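PDB 6BO0: MdbA protein from Corynebacterium matruchotii ATCC 14266, which probably catalyses the formation of disulfide bonds in exported proteins, as a thiol-disulfide oxidoreductase of the DsbA family with a thioredoxin-like fold. Local coordinates for residues D42-F47 / R77-L82. Numbering follows the deposited sequence. Where two conformers were deposited one is given.
Sequences DIYEDF and RTMNFL
Tyr44 and Glu45 pair in parallel with Arg77 and Thr78 where strands 39-45 and 72-78 run side by side, a beta-alpha-beta crossover through helix 51-68 in the thioredoxin fold. Three backbone bonds fix the register: Arg77 N to Ile43 O (2.8 Å), Glu45 N to Arg77 O and Met79 N to Glu45 O. On the Tyr44 face, the extended Arg77 chain runs alongside the phenol; Arg77 CB lies 4.1 Å from the Tyr44 ring centroid, 27° off its normal, a CH-pi contact. Further along, Arg77 NE makes a salt bridge to Asp42 OD1 (2.8 Å, 166° at the hydrogen), in the guanidinium plane but above that of the carboxylate. A water bridges Asp42 OD1 and Arg77 NH2. On the other face, one water joins Glu45 OE2 to Thr78 OG1, while Glu45 OE1 pairs with Arg113. Asp46 has CG anti to its backbone N (chi1 180°), which turns the carboxylate to the 77-82 segment: Asp46 OD2 accepts a hydrogen bond from Leu82 N on its syn side at 3.0 Å. Ser90 OG and Ser48 N hold Asp46 OD1. Donors on both oxygens thus pin the chain entering Cys49, an S-hydroxycysteine here and probably the first redox cysteine of the CXXC motif, as in thioredoxin-fold oxidoreductases.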
ATOM      1  N   ASP A  42     -11.693  -2.820  -2.252  1.00 11.93           N
ATOM      2  CA  ASP A  42     -10.906  -1.656  -2.673  1.00 12.36           C
ATOM      3  C   ASP A  42     -10.581  -0.807  -1.453  1.00 11.65           C
ATOM      4  O   ASP A  42     -11.502  -0.417  -0.716  1.00 13.24           O
ATOM      5  CB  ASP A  42     -11.692  -0.834  -3.698  1.00 13.27           C
ATOM      6  CG  ASP A  42     -11.871  -1.553  -5.018  1.00 14.32           C
ATOM      7  OD1 ASP A  42     -10.866  -1.818  -5.692  1.00 14.51           O
ATOM      8  OD2 ASP A  42     -13.028  -1.860  -5.408  1.00 17.49           O
ATOM      9  N   ILE A  43      -9.295  -0.514  -1.264  1.00 11.22           N
ATOM     10  CA  ILE A  43      -8.831   0.277  -0.130  1.00 11.40           C
ATOM     11  C   ILE A  43      -8.080   1.484  -0.663  1.00 11.44           C
ATOM     12  O   ILE A  43      -6.998   1.358  -1.228  1.00 11.80           O
ATOM     13  CB  ILE A  43      -7.928  -0.545   0.804  1.00 11.88           C
ATOM     14  CG1 ILE A  43      -8.671  -1.803   1.266  1.00 13.53           C
ATOM     15  CG2 ILE A  43      -7.433   0.312   1.974  1.00 13.12           C
ATOM     16  CD1 ILE A  43      -7.847  -2.703   2.145  1.00 14.89           C
ATOM     17  N   TYR A  44      -8.683   2.651  -0.489  1.00 11.53           N
ATOM     18  CA  TYR A  44      -8.091   3.915  -0.908  1.00 11.15           C
ATOM     19  C   TYR A  44      -7.334   4.506   0.268  1.00 10.73           C
ATOM     20  O   TYR A  44      -7.901   4.733   1.339  1.00 12.66           O
ATOM     21  CB  TYR A  44      -9.194   4.876  -1.363  1.00 11.94           C
ATOM     22  CG  TYR A  44      -9.937   4.391  -2.604  1.00 11.83           C
ATOM     23  CD1 TYR A  44     -11.005   3.527  -2.511  1.00 12.57           C
ATOM     24  CD2 TYR A  44      -9.554   4.809  -3.866  1.00 12.18           C
ATOM     25  CE1 TYR A  44     -11.683   3.113  -3.638  1.00 13.57           C
ATOM     26  CE2 TYR A  44     -10.207   4.403  -4.987  1.00 12.89           C
ATOM     27  CZ  TYR A  44     -11.276   3.543  -4.875  1.00 13.75           C
ATOM     28  OH  TYR A  44     -11.909   3.145  -6.027  1.00 15.53           O
ATOM     29  N   GLU A  45      -6.040   4.766   0.067  1.00 10.78           N
ATOM     30  CA  GLU A  45      -5.197   5.212   1.156  1.00 11.17           C
ATOM     31  C   GLU A  45      -4.054   6.095   0.660  1.00 10.89           C
ATOM     32  O   GLU A  45      -3.707   6.071  -0.529  1.00 12.14           O
ATOM     33  CB  GLU A  45      -4.676   4.023   1.950  1.00 11.76           C
ATOM     34  CG  GLU A  45      -3.763   3.101   1.151  1.00 12.28           C
ATOM     35  CD  GLU A  45      -3.201   1.921   1.932  1.00 12.47           C
ATOM     36  OE1 GLU A  45      -3.791   1.570   2.973  1.00 13.49           O
ATOM     37  OE2 GLU A  45      -2.198   1.323   1.455  1.00 12.70           O
ATOM     38  N   ASP A  46      -3.453   6.810   1.601  1.00 11.25           N
ATOM     39  CA  ASP A  46      -2.379   7.768   1.329  1.00 10.47           C
ATOM     40  C   ASP A  46      -1.346   7.564   2.417  1.00 10.00           C
ATOM     41  O   ASP A  46      -1.680   7.519   3.604  1.00 10.84           O
ATOM     42  CB  ASP A  46      -2.985   9.193   1.323  1.00 11.34           C
ATOM     43  CG  ASP A  46      -1.989  10.316   1.054  1.00 11.22           C
ATOM     44  OD1 ASP A  46      -0.894  10.294   1.671  1.00 11.41           O
ATOM     45  OD2 ASP A  46      -2.324  11.229   0.269  1.00 12.76           O
ATOM     46  N   PHE A  47      -0.089   7.392   2.021  1.00  9.85           N
ATOM     47  CA  PHE A  47       0.962   7.074   2.979  1.00 10.05           C
ATOM     48  C   PHE A  47       1.293   8.172   3.978  1.00 10.43           C
ATOM     49  O   PHE A  47       2.042   7.908   4.927  1.00 11.31           O
ATOM     50  CB  PHE A  47       2.235   6.615   2.273  1.00 10.15           C
ATOM     51  CG  PHE A  47       2.194   5.178   1.806  1.00  9.95           C
ATOM     52  CD1 PHE A  47       2.137   4.147   2.730  1.00 10.70           C
ATOM     53  CD2 PHE A  47       2.224   4.844   0.470  1.00 10.10           C
ATOM     54  CE1 PHE A  47       2.102   2.841   2.326  1.00 10.73           C
ATOM     55  CE2 PHE A  47       2.223   3.534   0.055  1.00 10.17           C
ATOM     56  CZ  PHE A  47       2.146   2.520   0.983  1.00 10.19           C
ATOM     57  N   ARG A  77      -5.348   0.941  -3.419  1.00 10.88           N
ATOM     58  CA  ARG A  77      -5.509   2.063  -4.333  1.00 10.85           C
ATOM     59  C   ARG A  77      -4.908   3.316  -3.699  1.00 10.46           C
ATOM     60  O   ARG A  77      -5.554   4.069  -2.997  1.00 11.37           O
ATOM     61  CB  ARG A  77      -6.989   2.223  -4.684  1.00 11.13           C
ATOM     62  CG  ARG A  77      -7.502   1.069  -5.521  1.00 11.80           C
ATOM     63  CD  ARG A  77      -8.890   1.309  -6.069  1.00 12.26           C
ATOM     64  NE  ARG A  77      -9.370   0.209  -6.913  1.00 12.92           N
ATOM     65  CZ  ARG A  77      -9.006  -0.004  -8.158  1.00 13.34           C
ATOM     66  NH1 ARG A  77      -8.153   0.821  -8.759  1.00 13.72           N
ATOM     67  NH2 ARG A  77      -9.500  -1.033  -8.823  1.00 15.45           N
ATOM     68  N   THR A  78      -3.618   3.494  -3.966  1.00 10.60           N
ATOM     69  CA  THR A  78      -2.863   4.565  -3.360  1.00 10.74           C
ATOM     70  C   THR A  78      -3.188   5.897  -4.005  1.00 10.79           C
ATOM     71  O   THR A  78      -3.366   5.975  -5.213  1.00 11.42           O
ATOM     72  CB  THR A  78      -1.363   4.280  -3.452  1.00 11.71           C
ATOM     73  OG1 THR A  78      -1.121   2.926  -3.081  1.00 12.66           O
ATOM     74  CG2 THR A  78      -0.538   5.223  -2.551  1.00 11.88           C
ATOM     75  N   MET A  79      -3.251   6.924  -3.148  1.00 11.09           N
ATOM     76  CA  MET A  79      -3.519   8.305  -3.530  0.70 11.96           C
ATOM     77  C   MET A  79      -2.425   9.207  -2.963  1.00 11.73           C
ATOM     78  O   MET A  79      -1.587   8.775  -2.169  1.00 12.20           O
ATOM     79  CB  MET A  79      -4.920   8.737  -3.063  0.70 14.75           C
ATOM     80  CG  MET A  79      -6.028   7.916  -3.764  0.70 15.27           C
ATOM     81  SD  MET A  79      -7.685   8.512  -3.533  0.70 17.19           S
ATOM     82  CE  MET A  79      -7.628   8.427  -1.818  0.70 12.45           C
ATOM     83  N   ASN A  80      -2.431  10.464  -3.405  1.00 11.51           N
ATOM     84  CA  ASN A  80      -1.382  11.394  -2.990  1.00 11.84           C
ATOM     85  C   ASN A  80      -1.865  12.791  -2.691  1.00 12.14           C
ATOM     86  O   ASN A  80      -1.077  13.736  -2.706  1.00 13.50           O
ATOM     87  CB  ASN A  80      -0.275  11.441  -4.052  1.00 12.43           C
ATOM     88  CG  ASN A  80      -0.766  12.046  -5.346  1.00 13.79           C
ATOM     89  OD1 ASN A  80      -1.910  12.489  -5.406  1.00 14.27           O
ATOM     90  ND2 ASN A  80       0.067  12.066  -6.380  1.00 13.78           N
ATOM     91  N   PHE A  81      -3.131  12.930  -2.326  1.00 13.10           N
ATOM     92  CA  PHE A  81      -3.687  14.264  -2.045  0.60 14.28           C
ATOM     93  C   PHE A  81      -3.025  15.004  -0.887  1.00 14.12           C
ATOM     94  O   PHE A  81      -3.011  16.235  -0.869  1.00 15.35           O
ATOM     95  CB  PHE A  81      -5.203  14.186  -1.780  0.60 17.55           C
ATOM     96  CG  PHE A  81      -6.061  14.212  -3.030  0.60 20.00           C
ATOM     97  CD1 PHE A  81      -5.599  13.727  -4.251  0.60 21.95           C
ATOM     98  CD2 PHE A  81      -7.361  14.717  -2.968  0.60 23.47           C
ATOM     99  CE1 PHE A  81      -6.403  13.779  -5.389  0.60 24.42           C
ATOM    100  CE2 PHE A  81      -8.162  14.763  -4.094  0.60 27.03           C
ATOM    101  CZ  PHE A  81      -7.687  14.294  -5.305  0.60 24.87           C
ATOM    102  N   LEU A  82      -2.454  14.267   0.067  1.00 12.80           N
ATOM    103  CA  LEU A  82      -1.826  14.969   1.195  1.00 13.20           C
ATOM    104  C   LEU A  82      -0.585  15.737   0.773  1.00 13.72           C
ATOM    105  O   LEU A  82      -0.107  16.584   1.540  1.00 15.52           O
ATOM    106  CB  LEU A  82      -1.539  14.013   2.343  1.00 13.50           C
ATOM    107  CG  LEU A  82      -2.707  13.905   3.335  1.00 15.92           C
ATOM    108  CD1 LEU A  82      -3.954  13.276   2.716  1.00 17.17           C
ATOM    109  CD2 LEU A  82      -2.283  13.185   4.594  1.00 16.75           C
TER
HETATM  110  O   HOH W   1     -12.196  -2.498  -8.299  1.00 24.04           O
HETATM  111  O   HOH W   2      -0.784   2.357  -0.466  1.00 11.89           O
HETATM  112  O   HOH W   3      -4.923  11.166  -0.726  1.00 22.22           O
HETATM  113  O   HOH W   4       0.726   7.863  -0.771  1.00 11.20           O